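Side-chain contact in transcriptional activator ToxR (Vibrio vulnificus, PDB 6UTC), which is a membrane-anchored transcription activator whose periplasmic domain, crystallised here with its intrachain disulfide formed, probably acts as a bile-salt sensor that interacts with ToxS: residues 38-41 and 42-45. Residues are numbered along the deposited sequence; the frame is centred on the assembly and turned at random.
Sequences AWMP and SIRQ
Trp39, Met40 and Pro41 meet Ile43, Arg44 and Gln45 across the first turns of helix 40-52, where a 3-10 segment passes into alpha-helix. The helix is the connection of a beta-alpha-beta unit between the parallel strands 25-30 and 62-67. Three i to i+4 backbone bonds tie the turn. Ile43 N donates to Trp39 O at 2.9 Å, and Arg44 N donates to Met40 O at 2.8 Å with an N-H...O angle of 166°. Gln45 N donates to Pro41 O at 3.1 Å.

The equivalent direct link from Ser42 N to Ala38 O is replaced by a water. This water donates to Ala38 O and accepts from Ser42 N at 3.1 Å, so both backbone groups have a partner in this first turn.

Trp39 and Ile43 pack toward the sheet, both on Leu73 of strand 72-78, and Trp39 CB touches Ile43 CD1 at 3.9 Å. The buried indole NE1 is satisfied by the carbonyl oxygen of Gly68. In Met40 the bend at chi2 (-54°) sets SD beside the same Ile43 CD1 methyl, and the bend at chi3 (-51°) turns CE toward Arg44 NE.

Arg44 is instead extended from CG to NE and crosses Met40 at about a right angle. Its NH2 forms a salt bridge with Glu20 of strand 16-22, and its NE is also hydrogen-bonded outside this turn. Pro41 CG and CD lie near NH1. Met40 CB rests against one face of the guanidinium, 3.5 Å above its plane and offset toward the rim, closest to Arg44 NH2 at 3.6 Å.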
ATOM      1  N   ALA A  38     -10.966  -8.086   0.148  1.00 20.44           N
ATOM      2  CA  ALA A  38     -11.914  -7.191   0.804  1.00 22.78           C
ATOM      3  C   ALA A  38     -11.321  -5.817   1.107  1.00 20.30           C
ATOM      4  O   ALA A  38     -12.069  -4.846   1.272  1.00 21.91           O
ATOM      5  CB  ALA A  38     -12.430  -7.815   2.100  1.00 24.03           C
ATOM      6  N   TRP A  39     -10.005  -5.713   1.204  1.00 17.22           N
ATOM      7  CA  TRP A  39      -9.360  -4.441   1.484  1.00 16.13           C
ATOM      8  C   TRP A  39      -9.093  -3.621   0.237  1.00 15.60           C
ATOM      9  O   TRP A  39      -8.631  -2.487   0.357  1.00 13.84           O
ATOM     10  CB  TRP A  39      -8.028  -4.685   2.194  1.00 15.32           C
ATOM     11  CG  TRP A  39      -8.174  -5.130   3.614  1.00 14.34           C
ATOM     12  CD1 TRP A  39      -8.266  -6.420   4.075  1.00 13.99           C
ATOM     13  CD2 TRP A  39      -8.225  -4.288   4.766  1.00 13.47           C
ATOM     14  NE1 TRP A  39      -8.381  -6.420   5.446  1.00 15.39           N
ATOM     15  CE2 TRP A  39      -8.342  -5.125   5.896  1.00 15.12           C
ATOM     16  CE3 TRP A  39      -8.174  -2.905   4.956  1.00 14.82           C
ATOM     17  CZ2 TRP A  39      -8.419  -4.626   7.190  1.00 16.54           C
ATOM     18  CZ3 TRP A  39      -8.250  -2.403   6.249  1.00 16.57           C
ATOM     19  CH2 TRP A  39      -8.364  -3.267   7.349  1.00 17.03           C
ATOM     20  N   MET A  40      -9.370  -4.150  -0.952  1.00 15.07           N
ATOM     21  CA  MET A  40      -8.924  -3.453  -2.154  1.00 17.14           C
ATOM     22  C   MET A  40      -9.470  -2.039  -2.304  1.00 15.56           C
ATOM     23  O   MET A  40      -8.687  -1.162  -2.688  1.00 14.29           O
ATOM     24  CB  MET A  40      -9.088  -4.307  -3.420  1.00 18.96           C
ATOM     25  CG  MET A  40      -8.050  -5.432  -3.562  1.00 23.99           C
ATOM     26  SD  MET A  40      -6.298  -4.929  -3.477  1.00 23.93           S
ATOM     27  CE  MET A  40      -6.217  -3.601  -4.675  1.00 26.50           C
ATOM     28  N   PRO A  41     -10.747  -1.738  -2.037  1.00 15.52           N
ATOM     29  CA  PRO A  41     -11.176  -0.341  -2.176  1.00 14.92           C
ATOM     30  C   PRO A  41     -10.412   0.599  -1.264  1.00 13.17           C
ATOM     31  O   PRO A  41     -10.075   1.717  -1.674  1.00 12.85           O
ATOM     32  CB  PRO A  41     -12.676  -0.403  -1.866  1.00 16.77           C
ATOM     33  CG  PRO A  41     -13.059  -1.772  -2.247  1.00 19.74           C
ATOM     34  CD  PRO A  41     -11.899  -2.630  -1.818  1.00 17.85           C
ATOM     35  N   SER A  42     -10.104   0.157  -0.038  1.00 13.78           N
ATOM     36  CA  SER A  42      -9.296   0.969   0.865  1.00 13.96           C
ATOM     37  C   SER A  42      -7.875   1.106   0.358  1.00 12.92           C
ATOM     38  O   SER A  42      -7.305   2.198   0.410  1.00 13.18           O
ATOM     39  CB  SER A  42      -9.244   0.343   2.254  1.00 15.06           C
ATOM     40  OG  SER A  42     -10.533   0.265   2.827  1.00 19.59           O
ATOM     41  N   ILE A  43      -7.281   0.001  -0.105  1.00 12.11           N
ATOM     42  CA  ILE A  43      -5.921   0.066  -0.629  1.00 12.19           C
ATOM     43  C   ILE A  43      -5.854   1.019  -1.810  1.00 13.17           C
ATOM     44  O   ILE A  43      -4.925   1.824  -1.917  1.00 13.42           O
ATOM     45  CB  ILE A  43      -5.402  -1.340  -0.990  1.00 12.94           C
ATOM     46  CG1 ILE A  43      -5.242  -2.207   0.261  1.00 13.89           C
ATOM     47  CG2 ILE A  43      -4.060  -1.229  -1.710  1.00 15.62           C
ATOM     48  CD1 ILE A  43      -4.982  -3.667  -0.068  1.00 14.88           C
ATOM     49  N   ARG A  44      -6.834   0.943  -2.718  1.00 12.59           N
ATOM     50  CA  ARG A  44      -6.821   1.825  -3.882  1.00 13.06           C
ATOM     51  C   ARG A  44      -6.898   3.287  -3.472  1.00 12.57           C
ATOM     52  O   ARG A  44      -6.202   4.136  -4.038  1.00 14.49           O
ATOM     53  CB  ARG A  44      -7.966   1.471  -4.834  1.00 13.70           C
ATOM     54  CG  ARG A  44      -7.788   0.128  -5.531  1.00 13.76           C
ATOM     55  CD  ARG A  44      -9.032  -0.230  -6.314  1.00 16.73           C
ATOM     56  NE  ARG A  44      -9.023  -1.631  -6.732  1.00 16.34           N
ATOM     57  CZ  ARG A  44      -9.993  -2.493  -6.474  1.00 18.35           C
ATOM     58  NH1 ARG A  44     -11.087  -2.120  -5.813  1.00 17.07           N
ATOM     59  NH2 ARG A  44      -9.871  -3.750  -6.881  1.00 17.97           N
ATOM     60  N   GLN A  45      -7.740   3.603  -2.492  1.00 12.94           N
ATOM     61  CA  GLN A  45      -7.817   4.980  -2.027  1.00 12.96           C
ATOM     62  C   GLN A  45      -6.502   5.415  -1.407  1.00 14.58           C
ATOM     63  O   GLN A  45      -6.035   6.534  -1.644  1.00 15.94           O
ATOM     64  CB  GLN A  45      -8.958   5.148  -1.027  1.00 13.61           C
ATOM     65  CG  GLN A  45      -9.078   6.573  -0.476  1.00 13.59           C
ATOM     66  CD  GLN A  45      -9.646   7.553  -1.489  1.00 18.61           C
ATOM     67  OE1 GLN A  45      -9.828   7.224  -2.667  1.00 21.43           O
ATOM     68  NE2 GLN A  45      -9.940   8.765  -1.034  1.00 18.54           N
TER
HETATM   69  O   HOH W   1     -11.846  -1.868   1.552  1.00 18.49           O